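Glutathione S-transferase (Bombyx mori, PDB 3AY8) probably catalyses the transfer of glutathione to electrophilic compounds, working as a homodimeric transferase with the cytosolic glutathione transferase fold. Local coordinates at residues F9-P14 against R204-A209; A18-R23 against P197-G202; D132-T137 against V173-S178. All coordinates share one frame; numbering follows the deposited sequence.

Interaction 1: F9-P14 against R204-A209; sequences FPVSGP and RTFGDA
Val11 sets one methyl group against Thr205 and the other against Phe206, consecutive residues of helix 196-213, and the contact is mainly apolar. Val11 CG2 lies 3.6 Å from Thr205 CG2, methyl against methyl. The other branch, Val11 CG1, is 3.9 Å from Phe206 CB and lies in the plane of the aromatic ring at the edge bearing CD1, so the valine meets the rim of the phenylalanine. With CG1 anti to the backbone N (chi1 167°), CG2 is left beside that nitrogen and reaches the threonine. Both partners cross the valine at about a right angle.

This meeting joins the turn between strand 5-8 and helix 13-25 of the thioredoxin-like N-terminal domain to the last helix of the all-helical C-terminal domain, the interdomain packing of the glutathione transferase fold.

Several polar groups are bonded within the neighbourhood. A type I turn from Phe9 to Ser12, closed by Ser12 N to Phe9 O at 2.9 Å, places Val11 facing helix 196-213, and Ser12 then serves as N-cap, its OG accepting from Ser15 N. Thr205 OG1 is bonded to Asp201 O one turn back, which leaves its methyl to face the valine. Val11 O comes within 3.3 Å of Phe206 CB and oblique to the ring, while Arg16 NH1 hydrogen-bonds to this same carbonyl.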
loop_
_atom_site.group_PDB
_atom_site.type_symbol
_atom_site.label_atom_id
_atom_site.label_comp_id
_atom_site.label_asym_id
_atom_site.label_seq_id
_atom_site.Cartn_x
_atom_site.Cartn_y
_atom_site.Cartn_z
ATOM N N PHE A 9 -8.611 -11.041 -12.900
ATOM C CA PHE A 9 -8.851 -10.271 -14.121
ATOM C C PHE A 9 -7.492 -10.006 -14.769
ATOM O O PHE A 9 -6.743 -9.157 -14.276
ATOM C CB PHE A 9 -9.582 -8.955 -13.781
ATOM C CG PHE A 9 -9.939 -8.094 -14.987
ATOM C CD1 PHE A 9 -10.327 -8.665 -16.200
ATOM C CD2 PHE A 9 -9.914 -6.704 -14.885
ATOM C CE1 PHE A 9 -10.683 -7.860 -17.298
ATOM C CE2 PHE A 9 -10.266 -5.891 -15.968
ATOM C CZ PHE A 9 -10.652 -6.473 -17.178
ATOM N N PRO A 10 -7.165 -10.728 -15.874
ATOM C CA PRO A 10 -5.805 -10.662 -16.426
ATOM C C PRO A 10 -5.331 -9.252 -16.773
ATOM O O PRO A 10 -4.141 -9.006 -16.798
ATOM C CB PRO A 10 -5.882 -11.534 -17.683
ATOM C CG PRO A 10 -6.993 -12.506 -17.388
ATOM C CD PRO A 10 -8.002 -11.707 -16.599
ATOM N N VAL A 11 -6.252 -8.335 -17.014
ATOM C CA VAL A 11 -5.896 -6.954 -17.344
ATOM C C VAL A 11 -5.286 -6.193 -16.157
ATOM O O VAL A 11 -4.456 -5.290 -16.346
ATOM C CB VAL A 11 -7.129 -6.192 -17.882
ATOM C CG1 VAL A 11 -6.891 -4.672 -17.935
ATOM C CG2 VAL A 11 -7.517 -6.727 -19.266
ATOM N N SER A 12 -5.701 -6.567 -14.947
ATOM C CA SER A 12 -5.342 -5.829 -13.750
ATOM C C SER A 12 -3.956 -6.183 -13.257
ATOM O O SER A 12 -3.656 -7.352 -13.026
ATOM C CB SER A 12 -6.380 -6.074 -12.649
ATOM O OG SER A 12 -5.816 -5.867 -11.384
ATOM N N GLY A 13 -3.113 -5.163 -13.092
ATOM C CA GLY A 13 -1.788 -5.351 -12.495
ATOM C C GLY A 13 -1.800 -6.105 -11.163
ATOM O O GLY A 13 -1.103 -7.116 -11.013
ATOM N N PRO A 14 -2.555 -5.595 -10.168
ATOM C CA PRO A 14 -2.612 -6.272 -8.856
ATOM C C PRO A 14 -3.111 -7.715 -8.962
ATOM O O PRO A 14 -2.586 -8.595 -8.293
ATOM C CB PRO A 14 -3.587 -5.398 -8.052
ATOM C CG PRO A 14 -3.357 -4.013 -8.627
ATOM C CD PRO A 14 -3.204 -4.269 -10.125
ATOM N N ARG A 204 -0.225 -6.584 -21.813
ATOM C CA ARG A 204 -0.442 -6.115 -23.180
ATOM C C ARG A 204 -1.899 -5.750 -23.435
ATOM O O ARG A 204 -2.169 -4.760 -24.101
ATOM C CB ARG A 204 0.052 -7.133 -24.210
ATOM C CG ARG A 204 0.271 -6.524 -25.618
ATOM C CD ARG A 204 1.321 -7.303 -26.415
ATOM N NE ARG A 204 1.055 -8.733 -26.333
ATOM C CZ ARG A 204 1.818 -9.621 -25.704
ATOM N NH1 ARG A 204 1.440 -10.886 -25.685
ATOM N NH2 ARG A 204 2.951 -9.260 -25.112
ATOM N N THR A 205 -2.837 -6.527 -22.892
ATOM C CA THR A 205 -4.255 -6.179 -23.008
ATOM C C THR A 205 -4.521 -4.852 -22.283
ATOM O O THR A 205 -5.208 -3.993 -22.818
ATOM C CB THR A 205 -5.180 -7.281 -22.437
ATOM O OG1 THR A 205 -4.836 -8.541 -23.004
ATOM C CG2 THR A 205 -6.627 -6.999 -22.764
ATOM N N PHE A 206 -3.970 -4.697 -21.075
ATOM C CA PHE A 206 -4.078 -3.436 -20.313
ATOM C C PHE A 206 -3.503 -2.293 -21.151
ATOM O O PHE A 206 -4.168 -1.272 -21.363
ATOM C CB PHE A 206 -3.345 -3.539 -18.960
ATOM C CG PHE A 206 -3.266 -2.233 -18.189
ATOM C CD1 PHE A 206 -4.327 -1.824 -17.369
ATOM C CD2 PHE A 206 -2.123 -1.425 -18.263
ATOM C CE1 PHE A 206 -4.251 -0.617 -16.633
ATOM C CE2 PHE A 206 -2.036 -0.223 -17.546
ATOM C CZ PHE A 206 -3.099 0.188 -16.734
ATOM N N GLY A 207 -2.276 -2.484 -21.631
ATOM C CA GLY A 207 -1.580 -1.481 -22.438
ATOM C C GLY A 207 -2.370 -1.057 -23.665
ATOM O O GLY A 207 -2.518 0.134 -23.924
ATOM N N ASP A 208 -2.887 -2.034 -24.412
ATOM C CA ASP A 208 -3.685 -1.745 -25.613
ATOM C C ASP A 208 -4.925 -0.903 -25.300
ATOM O O ASP A 208 -5.226 0.051 -26.016
ATOM C CB ASP A 208 -4.086 -3.037 -26.333
ATOM C CG ASP A 208 -2.897 -3.759 -26.980
ATOM O OD1 ASP A 208 -1.772 -3.220 -26.990
ATOM O OD2 ASP A 208 -3.090 -4.887 -27.477
ATOM N N ALA A 209 -5.631 -1.243 -24.228
ATOM C CA ALA A 209 -6.832 -0.501 -23.846
ATOM C C ALA A 209 -6.527 0.955 -23.465
ATOM O O ALA A 209 -7.313 1.861 -23.771
ATOM C CB ALA A 209 -7.587 -1.222 -22.732
#

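Interaction 2: A18-R23 against P197-G202; sequences ALLAAR and PENEDG
Glu198 reaches across to Arg23 and is gripped by two nitrogens, one for each carboxylate oxygen. Arg23 NE gives its hydrogen to Glu198 OE1 at 2.8 Å, and Arg23 NH2 does the same to Glu198 OE2 at 2.9 Å, in a bond that is close to straight (172°). Each oxygen uses its syn lone pair, and the guanidinium and carboxylate planes lie only 11° apart, a nearly flat side-on pairing which restrains the rotation of both groups. The glutamate gets there fully stretched as far as its carboxylate, CG anti to the backbone N, whereas the arginine chain bends at chi2 to bring its NE edge round. Leu19 packs beside the bridge: its CD1 lies over one guanidinium face, and its CD2 is 3.4 Å from Glu198 OE1. Beyond the bridge, Arg23 NH1 is hydrogen-bonded to a bound glycerol, probably from the crystallisation liquor. An alanine in place of Arg23 would remove both donors and is likely to leave the Glu198 carboxylate without its mate and free to turn.

Leu20 and Asn199, both buried, have the nearest CA atoms of the two segments. Leu20 CD1 rests 3.7 Å from Asn199 OD1, and Leu20 CD2 is 4.0 Å from Asn199 CB, the two side chains crossing at about a right angle. The amide is hydrogen-bonded by residues outside the two segments, OD1 by Arg16 NH2 and ND2 by Ser168 OG, so the leucine abuts a polar group whose needs are met.

Running almost antiparallel (169°), with axes 10.4 Å apart, these segments pair the first helix of the thioredoxin-like domain with the final helix of the helical domain, an interdomain seam of the glutathione transferase fold.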
loop_
_atom_site.group_PDB
_atom_site.type_symbol
_atom_site.label_atom_id
_atom_site.label_comp_id
_atom_site.label_asym_id
_atom_site.label_seq_id
_atom_site.Cartn_x
_atom_site.Cartn_y
_atom_site.Cartn_z
ATOM N N ALA A 18 -0.826 -11.118 -7.867
ATOM C CA ALA A 18 -1.270 -12.246 -7.036
ATOM C C ALA A 18 -1.041 -13.585 -7.748
ATOM O O ALA A 18 -0.552 -14.544 -7.131
ATOM C CB ALA A 18 -2.742 -12.078 -6.654
ATOM N N LEU A 19 -1.377 -13.658 -9.040
ATOM C CA LEU A 19 -1.168 -14.906 -9.803
ATOM C C LEU A 19 0.317 -15.223 -9.969
ATOM O O LEU A 19 0.750 -16.373 -9.787
ATOM C CB LEU A 19 -1.903 -14.874 -11.155
ATOM C CG LEU A 19 -1.788 -16.128 -12.041
ATOM C CD1 LEU A 19 -2.238 -17.406 -11.343
ATOM C CD2 LEU A 19 -2.540 -15.953 -13.370
ATOM N N LEU A 20 1.112 -14.198 -10.276
ATOM C CA LEU A 20 2.554 -14.374 -10.376
ATOM C C LEU A 20 3.155 -14.968 -9.103
ATOM O O LEU A 20 4.093 -15.764 -9.175
ATOM C CB LEU A 20 3.239 -13.044 -10.708
ATOM C CG LEU A 20 3.318 -12.612 -12.183
ATOM C CD1 LEU A 20 3.686 -11.136 -12.275
ATOM C CD2 LEU A 20 4.330 -13.457 -12.982
ATOM N N ALA A 21 2.646 -14.548 -7.942
ATOM C CA ALA A 21 3.108 -15.100 -6.661
ATOM C C ALA A 21 2.748 -16.585 -6.566
ATOM O O ALA A 21 3.573 -17.397 -6.156
ATOM C CB ALA A 21 2.504 -14.335 -5.486
ATOM N N ALA A 22 1.515 -16.924 -6.930
ATOM C CA ALA A 22 1.088 -18.332 -6.968
ATOM C C ALA A 22 1.994 -19.152 -7.907
ATOM O O ALA A 22 2.431 -20.237 -7.540
ATOM C CB ALA A 22 -0.380 -18.446 -7.379
ATOM N N ARG A 23 2.315 -18.610 -9.086
ATOM C CA ARG A 23 3.238 -19.293 -10.018
ATOM C C ARG A 23 4.625 -19.465 -9.408
ATOM O O ARG A 23 5.230 -20.526 -9.540
ATOM C CB ARG A 23 3.364 -18.560 -11.363
ATOM C CG ARG A 23 2.043 -18.281 -12.111
ATOM C CD ARG A 23 1.139 -19.505 -12.182
ATOM N NE ARG A 23 0.110 -19.419 -13.221
ATOM C CZ ARG A 23 -0.824 -20.350 -13.399
ATOM N NH1 ARG A 23 -0.870 -21.413 -12.607
ATOM N NH2 ARG A 23 -1.710 -20.229 -14.365
ATOM N N PRO A 197 5.100 -14.912 -19.103
ATOM C CA PRO A 197 4.350 -14.713 -20.343
ATOM C C PRO A 197 2.898 -14.501 -20.106
ATOM O O PRO A 197 2.315 -13.718 -20.773
ATOM C CB PRO A 197 4.523 -16.031 -21.106
ATOM C CG PRO A 197 5.712 -16.537 -20.662
ATOM C CD PRO A 197 5.985 -16.060 -19.234
ATOM N N GLU A 198 2.357 -15.233 -19.160
ATOM C CA GLU A 198 0.991 -15.109 -18.784
ATOM C C GLU A 198 0.786 -13.691 -18.269
ATOM O O GLU A 198 -0.164 -13.052 -18.606
ATOM C CB GLU A 198 0.651 -16.172 -17.738
ATOM C CG GLU A 198 -0.701 -16.146 -17.112
ATOM C CD GLU A 198 -0.892 -17.257 -16.083
ATOM O OE1 GLU A 198 -0.063 -17.428 -15.214
ATOM O OE2 GLU A 198 -1.885 -17.953 -16.153
ATOM N N ASN A 199 1.724 -13.192 -17.493
ATOM C CA ASN A 199 1.642 -11.793 -17.059
ATOM C C ASN A 199 1.750 -10.809 -18.217
ATOM O O ASN A 199 0.970 -9.856 -18.312
ATOM C CB ASN A 199 2.717 -11.470 -16.028
ATOM C CG ASN A 199 2.775 -9.989 -15.725
ATOM O OD1 ASN A 199 1.889 -9.450 -15.082
ATOM N ND2 ASN A 199 3.782 -9.316 -16.256
ATOM N N GLU A 200 2.724 -11.042 -19.093
ATOM C CA GLU A 200 2.957 -10.161 -20.247
ATOM C C GLU A 200 1.737 -10.045 -21.155
ATOM O O GLU A 200 1.447 -8.965 -21.697
ATOM C CB GLU A 200 4.175 -10.645 -21.046
ATOM C CG GLU A 200 5.512 -10.452 -20.330
ATOM C CD GLU A 200 5.898 -8.979 -20.184
ATOM O OE1 GLU A 200 5.433 -8.160 -21.000
ATOM O OE2 GLU A 200 6.664 -8.636 -19.259
ATOM N N ASP A 201 1.002 -11.148 -21.314
ATOM C CA ASP A 201 -0.205 -11.139 -22.155
ATOM C C ASP A 201 -1.295 -10.252 -21.564
ATOM O O ASP A 201 -1.935 -9.482 -22.290
ATOM C CB ASP A 201 -0.737 -12.566 -22.375
ATOM C CG ASP A 201 0.106 -13.353 -23.358
ATOM O OD1 ASP A 201 0.567 -12.759 -24.356
ATOM O OD2 ASP A 201 0.324 -14.561 -23.135
ATOM N N GLY A 202 -1.520 -10.364 -20.252
ATOM C CA GLY A 202 -2.505 -9.507 -19.575
ATOM C C GLY A 202 -2.089 -8.037 -19.569
ATOM O O GLY A 202 -2.925 -7.140 -19.753
#

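Interaction 3: D132-T137 against V173-S178; sequences DDLNST and VGWDIS
Trp175 lays its indole against Leu134 and turns the nitrogen-bearing edge toward Asn135. The leucine comes over a face: Leu134 CD2 stands 3.8 Å from the centroid of the six-membered ring and 15° off its normal, a CH-pi contact, with Trp175 CZ2 the nearest carbon at 3.7 Å from that methyl. Leu134 carries CG anti to its own nitrogen (chi1 177°), and chi2 of 56° turns CD1 aside and leaves CD2 roughly anti to CA, pointing at the ring. Side chains of leucine and tryptophan slide past one another in opposite directions. In Trp175 the first torsion is also near anti, sending the indole out from the loop and across to helix 128-147.

Asn135 takes the edge instead of the face. Its amide end sits beside Trp175 NE1, near the indole plane, with the amide and ring planes steeply inclined to each other. Ile114 of helix 90-120 and Ile170 of helix 158-173 also pack on both Leu134 and Trp175, so the indole is part of a wider apolar cluster.

The loop that presents the tryptophan is shaped on both sides of it. Gly174 adopts a positive phi, where a side chain would run into the carbonyl oxygen of Val173. Further on, Asp176 OD1 accepts two hydrogens from Ser178, from OG at 2.7 Å on the syn lone pair and from the backbone N at 3.0 Å on the anti side, tilted well out of the carboxylate plane, the latter making an Asx turn.

The arrangement ties the loop between helices 158-173 and 181-190 to helix 128-147, within the all-helical C-terminal domain characteristic of cytosolic glutathione transferases.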
loop_
_atom_site.group_PDB
_atom_site.type_symbol
_atom_site.label_atom_id
_atom_site.label_comp_id
_atom_site.label_asym_id
_atom_site.label_seq_id
_atom_site.Cartn_x
_atom_site.Cartn_y
_atom_site.Cartn_z
ATOM N N ASP A 132 5.760 13.158 -14.259
ATOM C CA ASP A 132 6.853 13.484 -13.345
ATOM C C ASP A 132 6.735 12.726 -12.025
ATOM O O ASP A 132 7.735 12.274 -11.472
ATOM C CB ASP A 132 6.865 14.982 -13.047
ATOM C CG ASP A 132 7.187 15.821 -14.262
ATOM O OD1 ASP A 132 7.549 15.265 -15.326
ATOM O OD2 ASP A 132 7.058 17.054 -14.156
ATOM N N ASP A 133 5.509 12.623 -11.519
ATOM C CA ASP A 133 5.241 11.943 -10.251
ATOM C C ASP A 133 5.645 10.472 -10.352
ATOM O O ASP A 133 6.373 9.970 -9.497
ATOM C CB ASP A 133 3.761 12.084 -9.883
ATOM C CG ASP A 133 3.498 11.889 -8.388
ATOM O OD1 ASP A 133 4.458 11.907 -7.576
ATOM O OD2 ASP A 133 2.316 11.695 -8.034
ATOM N N LEU A 134 5.203 9.801 -11.416
ATOM C CA LEU A 134 5.577 8.416 -11.636
ATOM C C LEU A 134 7.095 8.261 -11.818
ATOM O O LEU A 134 7.694 7.369 -11.244
ATOM C CB LEU A 134 4.828 7.800 -12.834
ATOM C CG LEU A 134 5.219 6.352 -13.188
ATOM C CD1 LEU A 134 5.068 5.372 -12.002
ATOM C CD2 LEU A 134 4.444 5.841 -14.411
ATOM N N ASN A 135 7.699 9.133 -12.620
ATOM C CA ASN A 135 9.144 9.082 -12.854
ATOM C C ASN A 135 9.979 9.235 -11.579
ATOM O O ASN A 135 11.009 8.588 -11.434
ATOM C CB ASN A 135 9.550 10.085 -13.950
ATOM C CG ASN A 135 9.341 9.528 -15.362
ATOM O OD1 ASN A 135 9.163 10.279 -16.333
ATOM N ND2 ASN A 135 9.369 8.214 -15.484
ATOM N N SER A 136 9.503 10.043 -10.627
ATOM C CA SER A 136 10.158 10.147 -9.327
ATOM C C SER A 136 10.129 8.811 -8.549
ATOM O O SER A 136 11.113 8.430 -7.877
ATOM C CB SER A 136 9.501 11.265 -8.506
ATOM O OG SER A 136 9.886 11.165 -7.146
ATOM N N THR A 137 9.005 8.103 -8.650
ATOM C CA THR A 137 8.874 6.779 -8.036
ATOM C C THR A 137 9.719 5.751 -8.778
ATOM O O THR A 137 10.373 4.913 -8.152
ATOM C CB THR A 137 7.391 6.364 -7.920
ATOM O OG1 THR A 137 6.802 7.157 -6.886
ATOM C CG2 THR A 137 7.248 4.869 -7.544
ATOM N N VAL A 173 1.820 0.172 -21.763
ATOM C CA VAL A 173 1.254 1.448 -22.203
ATOM C C VAL A 173 2.297 2.185 -23.057
ATOM O O VAL A 173 1.957 2.843 -24.034
ATOM C CB VAL A 173 0.800 2.340 -21.008
ATOM C CG1 VAL A 173 0.304 3.702 -21.495
ATOM C CG2 VAL A 173 -0.317 1.659 -20.213
ATOM N N GLY A 174 3.569 2.030 -22.703
ATOM C CA GLY A 174 4.645 2.756 -23.360
ATOM C C GLY A 174 5.190 3.782 -22.386
ATOM O O GLY A 174 4.577 4.832 -22.149
ATOM N N TRP A 175 6.327 3.467 -21.790
ATOM C CA TRP A 175 6.994 4.395 -20.897
ATOM C C TRP A 175 8.473 4.353 -21.236
ATOM O O TRP A 175 9.020 3.280 -21.500
ATOM C CB TRP A 175 6.762 4.029 -19.432
ATOM C CG TRP A 175 6.865 5.217 -18.529
ATOM C CD1 TRP A 175 7.946 5.593 -17.789
ATOM C CD2 TRP A 175 5.849 6.204 -18.287
ATOM N NE1 TRP A 175 7.667 6.749 -17.093
ATOM C CE2 TRP A 175 6.388 7.146 -17.383
ATOM C CE3 TRP A 175 4.534 6.376 -18.743
ATOM C CZ2 TRP A 175 5.653 8.254 -16.918
ATOM C CZ3 TRP A 175 3.804 7.477 -18.291
ATOM C CH2 TRP A 175 4.366 8.401 -17.384
ATOM N N ASP A 176 9.090 5.528 -21.248
ATOM C CA ASP A 176 10.522 5.689 -21.494
ATOM C C ASP A 176 11.247 5.534 -20.153
ATOM O O ASP A 176 11.168 6.407 -19.294
ATOM C CB ASP A 176 10.772 7.077 -22.143
ATOM C CG ASP A 176 12.262 7.457 -22.238
ATOM O OD1 ASP A 176 13.139 6.572 -22.112
ATOM O OD2 ASP A 176 12.543 8.678 -22.441
ATOM N N ILE A 177 11.934 4.406 -19.982
ATOM C CA ILE A 177 12.748 4.140 -18.791
ATOM C C ILE A 177 14.268 4.149 -19.109
ATOM O O ILE A 177 15.073 3.600 -18.357
ATOM C CB ILE A 177 12.329 2.804 -18.074
ATOM C CG1 ILE A 177 12.518 1.589 -18.995
ATOM C CG2 ILE A 177 10.879 2.885 -17.535
ATOM C CD1 ILE A 177 12.540 0.263 -18.262
ATOM N N SER A 178 14.654 4.791 -20.219
ATOM C CA SER A 178 16.077 4.901 -20.597
ATOM C C SER A 178 16.912 5.531 -19.477
ATOM O O SER A 178 18.093 5.217 -19.329
ATOM C CB SER A 178 16.244 5.695 -21.900
ATOM O OG SER A 178 15.793 7.034 -21.748
#

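Overall arrangement
Interactions 1 and 2 join the same two elements, helix 13-25 with the turn before it and helix 196-213, and so lie on the interface between the two domains at centres about 11 Å apart; interaction 3 stays within the helical domain. The first two are buried nearer the middle of the chain, the third is partly buried further out. Chemistry follows place: interaction 1 is an apolar meeting, interaction 2 adds a bidentate salt bridge toward its more exposed side, and interaction 3 uses the face and edge of an indole. Interactions 1 and 3 touch where Phe206 CE2 packs 3.7 Å from Val173 CG2, whereas interactions 2 and 3 do not meet.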